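Local coordinates for protein glycerate 2-kinase (PDB 1X3L) that catalyses the ATP-dependent phosphorylation of D-glycerate to 2-phosphoglycerate, and also accepts other nucleotides or pyrophosphate as phosphate donor, at residues Gly132-Ile144 with Arg170-Ala182. Residues are numbered along the deposited sequence; the frame is centred on the assembly and turned at random.
Sequences GGSALFELPEEGI and RKHISKVKGGKLA. With SO4 (sulfate ion), chain B; EDO (1,2-ethanediol), chain E.
Glu141 and Lys175 bury more surface than any other residues where the chain following strand 124-129 runs antiparallel past 172-176, an example of how a lone beta bridge, Pro140 and Ser174 its non-hydrogen-bonded pair, can tie two loops together. Two backbone bonds frame this bridge: Lys175 N to Leu139 O, 2.8 Å and almost straight at 175°, and Glu141 N to Ile173 O. The Glu141 chain bends at chi2 (-66°), which brings its carboxylate against the aliphatic part of Lys175, Glu141 CD 3.4 Å from Lys175 CG. A water joins Glu141 OE2, weakly on the lysine side, to Lys180 NZ. Glu141 also touches His240 of helix 235-246.

A true salt bridge forms instead at Lys177, whose extended chain turns at its last torsion (chi4 52°) to bring NZ within 2.5 Å of Glu138 OE1, on the anti side of the carboxylate. The same ammonium donates to Ser134 O, in the carbonyl plane. Glu138 OE2, through its syn lone pair, receives Ser174 OG, itself the acceptor of an ST motif. A glutamine in place of Glu138 would probably leave the buried Lys177 ammonium without its countercharge. Nearby, Ser134 N donates to a bound sulfate, 2.9 Å from O3.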
loop_
_atom_site.group_PDB
_atom_site.type_symbol
_atom_site.label_atom_id
_atom_site.label_comp_id
_atom_site.label_asym_id
_atom_site.label_seq_id
_atom_site.Cartn_x
_atom_site.Cartn_y
_atom_site.Cartn_z
ATOM N N GLY A 132 -4.968 6.944 -0.002
ATOM C CA GLY A 132 -6.033 7.935 -0.022
ATOM C C GLY A 132 -5.590 9.379 -0.202
ATOM O O GLY A 132 -6.417 10.295 -0.206
ATOM N N GLY A 133 -4.287 9.587 -0.360
ATOM C CA GLY A 133 -3.766 10.931 -0.529
ATOM C C GLY A 133 -4.281 11.737 -1.712
ATOM O O GLY A 133 -4.253 12.967 -1.669
ATOM N N SER A 134 -4.753 11.075 -2.764
ATOM C CA SER A 134 -5.248 11.796 -3.938
ATOM C C SER A 134 -6.501 12.623 -3.671
ATOM O O SER A 134 -6.584 13.777 -4.091
ATOM C CB SER A 134 -5.525 10.830 -5.093
ATOM O OG SER A 134 -4.320 10.319 -5.630
ATOM N N ALA A 135 -7.471 12.031 -2.980
ATOM C CA ALA A 135 -8.721 12.717 -2.670
ATOM C C ALA A 135 -8.613 13.577 -1.413
ATOM O O ALA A 135 -9.184 14.667 -1.340
ATOM C CB ALA A 135 -9.845 11.696 -2.506
ATOM N N LEU A 136 -7.871 13.083 -0.428
ATOM C CA LEU A 136 -7.693 13.788 0.837
ATOM C C LEU A 136 -6.829 15.035 0.738
ATOM O O LEU A 136 -6.961 15.956 1.544
ATOM C CB LEU A 136 -7.057 12.857 1.867
ATOM C CG LEU A 136 -7.840 11.637 2.343
ATOM C CD1 LEU A 136 -6.914 10.738 3.167
ATOM C CD2 LEU A 136 -9.048 12.090 3.163
ATOM N N PHE A 137 -5.940 15.060 -0.248
ATOM C CA PHE A 137 -5.013 16.169 -0.413
ATOM C C PHE A 137 -5.045 16.670 -1.850
ATOM O O PHE A 137 -4.369 16.121 -2.722
ATOM C CB PHE A 137 -3.612 15.675 -0.064
ATOM C CG PHE A 137 -2.605 16.758 0.126
ATOM C CD1 PHE A 137 -2.566 17.490 1.308
ATOM C CD2 PHE A 137 -1.654 17.014 -0.855
ATOM C CE1 PHE A 137 -1.584 18.458 1.513
ATOM C CE2 PHE A 137 -0.670 17.983 -0.659
ATOM C CZ PHE A 137 -0.635 18.702 0.526
ATOM N N GLU A 138 -5.828 17.715 -2.096
ATOM C CA GLU A 138 -5.940 18.255 -3.441
ATOM C C GLU A 138 -6.226 19.750 -3.497
ATOM O O GLU A 138 -6.923 20.305 -2.648
ATOM C CB GLU A 138 -7.023 17.494 -4.218
ATOM C CG GLU A 138 -7.269 18.017 -5.631
ATOM C CD GLU A 138 -5.995 18.119 -6.457
ATOM O OE1 GLU A 138 -5.311 17.095 -6.643
ATOM O OE2 GLU A 138 -5.676 19.228 -6.928
ATOM N N LEU A 139 -5.661 20.386 -4.516
ATOM C CA LEU A 139 -5.825 21.810 -4.759
ATOM C C LEU A 139 -5.761 22.009 -6.272
ATOM O O LEU A 139 -4.690 21.942 -6.870
ATOM C CB LEU A 139 -4.704 22.600 -4.075
ATOM C CG LEU A 139 -4.781 24.124 -4.196
ATOM C CD1 LEU A 139 -6.110 24.619 -3.629
ATOM C CD2 LEU A 139 -3.612 24.760 -3.458
ATOM N N PRO A 140 -6.917 22.235 -6.914
ATOM C CA PRO A 140 -6.990 22.440 -8.365
ATOM C C PRO A 140 -6.179 23.646 -8.848
ATOM O O PRO A 140 -5.928 24.575 -8.085
ATOM C CB PRO A 140 -8.488 22.619 -8.614
ATOM C CG PRO A 140 -9.114 21.824 -7.499
ATOM C CD PRO A 140 -8.265 22.226 -6.321
ATOM N N GLU A 141 -5.766 23.616 -10.112
ATOM C CA GLU A 141 -5.003 24.712 -10.699
ATOM C C GLU A 141 -5.886 25.960 -10.803
ATOM O O GLU A 141 -7.087 25.900 -10.535
ATOM C CB GLU A 141 -4.482 24.314 -12.080
ATOM C CG GLU A 141 -3.226 23.443 -12.061
ATOM C CD GLU A 141 -2.007 24.171 -11.506
ATOM O OE1 GLU A 141 -1.973 25.420 -11.565
ATOM O OE2 GLU A 141 -1.070 23.496 -11.021
ATOM N N GLU A 142 -5.299 27.082 -11.209
ATOM C CA GLU A 142 -6.049 28.334 -11.291
ATOM C C GLU A 142 -7.326 28.283 -12.134
ATOM O O GLU A 142 -7.350 27.721 -13.228
ATOM C CB GLU A 142 -5.138 29.474 -11.776
ATOM C CG GLU A 142 -4.912 29.582 -13.282
ATOM C CD GLU A 142 -4.266 28.354 -13.888
ATOM O OE1 GLU A 142 -3.474 27.690 -13.185
ATOM O OE2 GLU A 142 -4.541 28.065 -15.077
ATOM N N GLY A 143 -8.390 28.866 -11.591
ATOM C CA GLY A 143 -9.665 28.905 -12.282
ATOM C C GLY A 143 -10.459 27.616 -12.223
ATOM O O GLY A 143 -11.638 27.592 -12.572
ATOM N N ILE A 144 -9.823 26.539 -11.775
ATOM C CA ILE A 144 -10.497 25.251 -11.699
ATOM C C ILE A 144 -11.067 24.993 -10.311
ATOM O O ILE A 144 -10.350 25.034 -9.312
ATOM C CB ILE A 144 -9.537 24.107 -12.084
ATOM C CG1 ILE A 144 -8.987 24.349 -13.492
ATOM C CG2 ILE A 144 -10.272 22.768 -12.033
ATOM C CD1 ILE A 144 -7.918 23.358 -13.923
ATOM N N ARG A 170 -5.350 14.352 -14.453
ATOM C CA ARG A 170 -5.485 14.883 -13.096
ATOM C C ARG A 170 -4.210 15.562 -12.597
ATOM O O ARG A 170 -4.271 16.605 -11.936
ATOM C CB ARG A 170 -5.906 13.780 -12.113
ATOM C CG ARG A 170 -7.313 13.221 -12.357
ATOM C CD ARG A 170 -7.789 12.280 -11.235
ATOM N NE ARG A 170 -6.868 11.167 -11.005
ATOM C CZ ARG A 170 -5.845 11.199 -10.154
ATOM N NH1 ARG A 170 -5.605 12.288 -9.433
ATOM N NH2 ARG A 170 -5.048 10.146 -10.035
ATOM N N LYS A 171 -3.057 14.979 -12.911
ATOM C CA LYS A 171 -1.791 15.569 -12.489
ATOM C C LYS A 171 -1.579 16.949 -13.114
ATOM O O LYS A 171 -0.915 17.806 -12.524
ATOM C CB LYS A 171 -0.615 14.655 -12.852
ATOM C CG LYS A 171 -0.519 13.396 -11.991
ATOM C CD LYS A 171 0.697 12.546 -12.349
ATOM C CE LYS A 171 0.792 11.340 -11.420
ATOM N NZ LYS A 171 2.078 10.607 -11.561
ATOM N N HIS A 172 -2.147 17.168 -14.297
ATOM C CA HIS A 172 -1.984 18.451 -14.976
ATOM C C HIS A 172 -3.029 19.523 -14.668
ATOM O O HIS A 172 -3.081 20.548 -15.345
ATOM C CB HIS A 172 -1.876 18.243 -16.491
ATOM C CG HIS A 172 -0.561 17.667 -16.918
ATOM N ND1 HIS A 172 -0.270 16.323 -16.824
ATOM C CD2 HIS A 172 0.572 18.266 -17.358
ATOM C CE1 HIS A 172 0.984 16.118 -17.185
ATOM N NE2 HIS A 172 1.518 17.280 -17.513
ATOM N N ILE A 173 -3.862 19.291 -13.657
ATOM C CA ILE A 173 -4.858 20.282 -13.249
ATOM C C ILE A 173 -4.868 20.375 -11.733
ATOM O O ILE A 173 -5.839 20.826 -11.124
ATOM C CB ILE A 173 -6.282 19.947 -13.746
ATOM C CG1 ILE A 173 -6.684 18.539 -13.314
ATOM C CG2 ILE A 173 -6.348 20.111 -15.257
ATOM C CD1 ILE A 173 -8.099 18.172 -13.715
ATOM N N SER A 174 -3.760 19.947 -11.137
ATOM C CA SER A 174 -3.583 19.976 -9.696
ATOM C C SER A 174 -2.312 20.747 -9.361
ATOM O O SER A 174 -1.293 20.591 -10.025
ATOM C CB SER A 174 -3.471 18.553 -9.147
ATOM O OG SER A 174 -3.005 18.567 -7.808
ATOM N N LYS A 175 -2.366 21.564 -8.317
ATOM C CA LYS A 175 -1.206 22.347 -7.917
ATOM C C LYS A 175 -0.232 21.588 -7.021
ATOM O O LYS A 175 0.857 22.085 -6.731
ATOM C CB LYS A 175 -1.667 23.630 -7.214
ATOM C CG LYS A 175 -2.488 24.553 -8.113
ATOM C CD LYS A 175 -2.815 25.885 -7.436
ATOM C CE LYS A 175 -1.560 26.687 -7.116
ATOM N NZ LYS A 175 -1.893 27.991 -6.461
ATOM N N VAL A 176 -0.600 20.384 -6.590
ATOM C CA VAL A 176 0.287 19.617 -5.715
ATOM C C VAL A 176 0.700 18.234 -6.232
ATOM O O VAL A 176 1.703 17.669 -5.788
ATOM C CB VAL A 176 -0.338 19.459 -4.310
ATOM C CG1 VAL A 176 -0.412 20.818 -3.628
ATOM C CG2 VAL A 176 -1.718 18.847 -4.414
ATOM N N LYS A 177 -0.066 17.692 -7.168
ATOM C CA LYS A 177 0.240 16.379 -7.719
ATOM C C LYS A 177 1.288 16.473 -8.825
ATOM O O LYS A 177 1.654 17.568 -9.246
ATOM C CB LYS A 177 -1.042 15.739 -8.256
ATOM C CG LYS A 177 -2.035 15.359 -7.167
ATOM C CD LYS A 177 -3.392 15.007 -7.754
ATOM C CE LYS A 177 -4.289 14.328 -6.725
ATOM N NZ LYS A 177 -4.388 15.088 -5.456
ATOM N N GLY A 178 1.776 15.324 -9.286
ATOM C CA GLY A 178 2.772 15.319 -10.345
ATOM C C GLY A 178 4.080 15.974 -9.949
ATOM O O GLY A 178 4.684 16.701 -10.741
ATOM N N GLY A 179 4.514 15.721 -8.718
ATOM C CA GLY A 179 5.762 16.282 -8.227
ATOM C C GLY A 179 5.728 17.763 -7.870
ATOM O O GLY A 179 6.732 18.321 -7.415
ATOM N N LYS A 180 4.578 18.404 -8.051
ATOM C CA LYS A 180 4.473 19.830 -7.767
ATOM C C LYS A 180 4.647 20.206 -6.303
ATOM O O LYS A 180 5.142 21.290 -6.001
ATOM C CB LYS A 180 3.154 20.372 -8.323
ATOM C CG LYS A 180 3.163 20.470 -9.852
ATOM C CD LYS A 180 1.840 20.972 -10.409
ATOM C CE LYS A 180 1.963 21.319 -11.882
ATOM N NZ LYS A 180 2.939 22.439 -12.099
ATOM N N LEU A 181 4.256 19.322 -5.387
ATOM C CA LEU A 181 4.422 19.619 -3.970
ATOM C C LEU A 181 5.923 19.686 -3.677
ATOM O O LEU A 181 6.394 20.594 -2.992
ATOM C CB LEU A 181 3.765 18.537 -3.100
ATOM C CG LEU A 181 3.703 18.815 -1.593
ATOM C CD1 LEU A 181 2.752 19.982 -1.322
ATOM C CD2 LEU A 181 3.227 17.566 -0.851
ATOM N N ALA A 182 6.674 18.728 -4.210
ATOM C CA ALA A 182 8.117 18.700 -4.001
ATOM C C ALA A 182 8.789 19.945 -4.586
ATOM O O ALA A 182 9.794 20.412 -4.058
ATOM C CB ALA A 182 8.713 17.446 -4.628
HETATM S S SO4 B . -4.503 6.916 -3.765
HETATM O O1 SO4 B . -3.385 7.173 -4.687
HETATM O O2 SO4 B . -5.564 6.204 -4.496
HETATM O O3 SO4 B . -5.032 8.185 -3.233
HETATM O O4 SO4 B . -4.037 6.086 -2.640
HETATM C C1 EDO E . -6.504 30.459 -7.802
HETATM O O1 EDO E . -6.150 31.217 -8.966
HETATM C C2 EDO E . -8.024 30.414 -7.637
HETATM O O2 EDO E . -8.629 29.798 -8.782
HETATM O O HOH W 1 1.672 25.280 -10.677
#